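Long-range contact in putative uncharacterized protein (PDB 4JVS), which probably acts as a GTPase-activating protein, this chain being the GAP domain of a Legionella effector secreted through the Dot/Icm system: residues L25-Q30 against T55-F60. Residues are numbered along the deposited sequence; the frame is centred on the assembly and turned at random.
Sequences LLQMEQ and TEEVNF
Leu26 and Val58, with Thr55 CG2 beside them, form the apolar centre of a loop-to-loop contact at the periphery of the LepB-type GAP domain, in its N-terminal subdomain; Met28 flanks it. Residues 25-30 run ahead of helix 34-45, and residues 55-60 lead into helix 60-80; helix 34-45 and the loop after it bring the chain back, so the two loops pack directly against each other. No hydrogen bond joins the segments directly; backbone hydrogen bonding between Leu26 and Arg54, just before the turn, ties the loops together next to the contact.

Leu26 is buried. Its CB sits 3.7 Å from Val58 CG2, and the same methyl also lies against Leu26 O. Further out, Leu26 CD1 reaches Thr55 CG2 at 3.9 Å, the two side chains lying alongside each other and pointing the same way. CG of Leu26 lies anti to the carbonyl carbon (chi1 -54°); the side chain also touches Trp41 of helix 34-45 and Leu174 of helix 156-177. Met28 covers the other end: its SD is 3.9 Å from Asn59 O and 4.5 Å from Val58 CG1.

Residues 55-58 make a type I turn, weakly closed by Val58 N to Thr55 O, which presents Glu57 toward the first loop. Its side chain crosses that of Leu25 at about a right angle, with OE1 3.9 Å from Leu25 CD2. Beside it lies Gln27, whose NE2 stays 3.8 Å from Glu57 OE2 with amide and carboxylate planes nearly perpendicular. Asn59 caps helix 60-80 through OD1 to Gln62 N.

Directly between the segments, attraction is therefore mainly van der Waals, with the Arg54 backbone bonding adding to it next door, while the Glu57 carboxylate contributes perhaps a weak electrostatic attraction to the Gln27 amide.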
loop_
_atom_site.group_PDB
_atom_site.type_symbol
_atom_site.label_atom_id
_atom_site.label_comp_id
_atom_site.label_asym_id
_atom_site.label_seq_id
_atom_site.Cartn_x
_atom_site.Cartn_y
_atom_site.Cartn_z
ATOM N N LEU A 25 -18.663 22.618 7.630
ATOM C CA LEU A 25 -17.612 22.737 6.625
ATOM C C LEU A 25 -16.250 22.381 7.206
ATOM O O LEU A 25 -15.743 23.075 8.087
ATOM C CB LEU A 25 -17.565 24.174 6.107
ATOM C CG LEU A 25 -16.563 24.566 5.020
ATOM C CD1 LEU A 25 -17.097 24.214 3.653
ATOM C CD2 LEU A 25 -16.302 26.041 5.106
ATOM N N LEU A 26 -15.656 21.302 6.718
ATOM C CA LEU A 26 -14.319 20.936 7.158
ATOM C C LEU A 26 -13.308 21.927 6.610
ATOM O O LEU A 26 -13.226 22.136 5.398
ATOM C CB LEU A 26 -13.961 19.530 6.695
ATOM C CG LEU A 26 -14.948 18.438 7.083
ATOM C CD1 LEU A 26 -14.437 17.120 6.565
ATOM C CD2 LEU A 26 -15.168 18.402 8.592
ATOM N N GLN A 27 -12.541 22.532 7.510
ATOM C CA GLN A 27 -11.536 23.514 7.126
ATOM C C GLN A 27 -10.155 23.166 7.662
ATOM O O GLN A 27 -10.030 22.575 8.741
ATOM C CB GLN A 27 -11.943 24.912 7.598
ATOM C CG GLN A 27 -12.746 25.693 6.570
ATOM C CD GLN A 27 -12.943 27.137 6.971
ATOM O OE1 GLN A 27 -13.492 27.427 8.041
ATOM N NE2 GLN A 27 -12.492 28.056 6.119
ATOM N N MET A 28 -9.115 23.550 6.946
ATOM C CA MET A 28 -7.776 23.216 7.360
ATOM C C MET A 28 -7.043 24.393 7.922
ATOM O O MET A 28 -6.977 25.439 7.342
ATOM C CB MET A 28 -7.005 22.623 6.232
ATOM C CG MET A 28 -7.584 21.330 5.757
ATOM S SD MET A 28 -6.377 20.428 4.843
ATOM C CE MET A 28 -4.950 20.560 5.884
ATOM N N GLU A 29 -6.495 24.167 9.095
ATOM C CA GLU A 29 -6.122 25.192 10.024
ATOM C C GLU A 29 -4.836 25.927 9.740
ATOM O O GLU A 29 -4.031 25.529 8.918
ATOM C CB GLU A 29 -6.129 24.657 11.445
ATOM C CG GLU A 29 -6.689 23.262 11.595
ATOM C CD GLU A 29 -7.626 23.146 12.765
ATOM O OE1 GLU A 29 -7.165 22.959 13.890
ATOM O OE2 GLU A 29 -8.831 23.251 12.552
ATOM N N GLN A 30 -4.653 27.020 10.457
ATOM C CA GLN A 30 -3.653 27.980 10.099
ATOM C C GLN A 30 -2.287 27.352 10.085
ATOM O O GLN A 30 -1.522 27.574 9.172
ATOM C CB GLN A 30 -3.682 29.128 11.109
ATOM C CG GLN A 30 -2.962 28.853 12.421
ATOM C CD GLN A 30 -2.276 30.088 12.986
ATOM O OE1 GLN A 30 -1.084 30.289 12.807
ATOM N NE2 GLN A 30 -3.037 30.912 13.674
ATOM N N THR A 55 -16.751 18.770 2.178
ATOM C CA THR A 55 -15.321 18.544 2.049
ATOM C C THR A 55 -14.731 19.315 0.883
ATOM O O THR A 55 -13.625 19.017 0.426
ATOM C CB THR A 55 -15.036 17.066 1.805
ATOM O OG1 THR A 55 -15.648 16.666 0.574
ATOM C CG2 THR A 55 -15.597 16.223 2.932
ATOM N N GLU A 56 -15.473 20.307 0.403
ATOM C CA GLU A 56 -15.087 21.080 -0.780
ATOM C C GLU A 56 -13.810 21.899 -0.557
ATOM O O GLU A 56 -13.000 22.061 -1.466
ATOM C CB GLU A 56 -16.239 22.006 -1.205
ATOM C CG GLU A 56 -17.605 21.675 -0.560
ATOM C CD GLU A 56 -18.218 20.364 -1.068
ATOM O OE1 GLU A 56 -18.971 19.715 -0.305
ATOM O OE2 GLU A 56 -17.948 19.983 -2.232
ATOM N N GLU A 57 -13.629 22.410 0.657
ATOM C CA GLU A 57 -12.490 23.277 0.946
ATOM C C GLU A 57 -11.291 22.526 1.531
ATOM O O GLU A 57 -10.306 23.139 1.967
ATOM C CB GLU A 57 -12.917 24.445 1.836
ATOM C CG GLU A 57 -14.031 25.267 1.208
ATOM C CD GLU A 57 -14.164 26.655 1.802
ATOM O OE1 GLU A 57 -15.233 27.277 1.592
ATOM O OE2 GLU A 57 -13.205 27.117 2.468
ATOM N N VAL A 58 -11.379 21.198 1.516
ATOM C CA VAL A 58 -10.290 20.347 1.974
ATOM C C VAL A 58 -9.289 20.111 0.834
ATOM O O VAL A 58 -9.650 19.633 -0.237
ATOM C CB VAL A 58 -10.826 18.997 2.544
ATOM C CG1 VAL A 58 -9.688 18.089 2.991
ATOM C CG2 VAL A 58 -11.764 19.248 3.707
ATOM N N ASN A 59 -8.032 20.472 1.068
ATOM C CA ASN A 59 -6.966 20.179 0.125
ATOM C C ASN A 59 -6.263 18.883 0.506
ATOM O O ASN A 59 -5.463 18.853 1.442
ATOM C CB ASN A 59 -5.963 21.328 0.085
ATOM C CG ASN A 59 -4.852 21.109 -0.929
ATOM O OD1 ASN A 59 -4.491 19.981 -1.260
ATOM N ND2 ASN A 59 -4.287 22.200 -1.415
ATOM N N PHE A 60 -6.536 17.827 -0.253
ATOM C CA PHE A 60 -6.047 16.502 0.092
ATOM C C PHE A 60 -4.522 16.378 0.113
ATOM O O PHE A 60 -3.973 15.691 0.980
ATOM C CB PHE A 60 -6.722 15.432 -0.763
ATOM C CG PHE A 60 -8.150 15.198 -0.384
ATOM C CD1 PHE A 60 -8.465 14.490 0.757
ATOM C CD2 PHE A 60 -9.176 15.714 -1.140
ATOM C CE1 PHE A 60 -9.787 14.285 1.120
ATOM C CE2 PHE A 60 -10.489 15.514 -0.781
ATOM C CZ PHE A 60 -10.795 14.806 0.351
#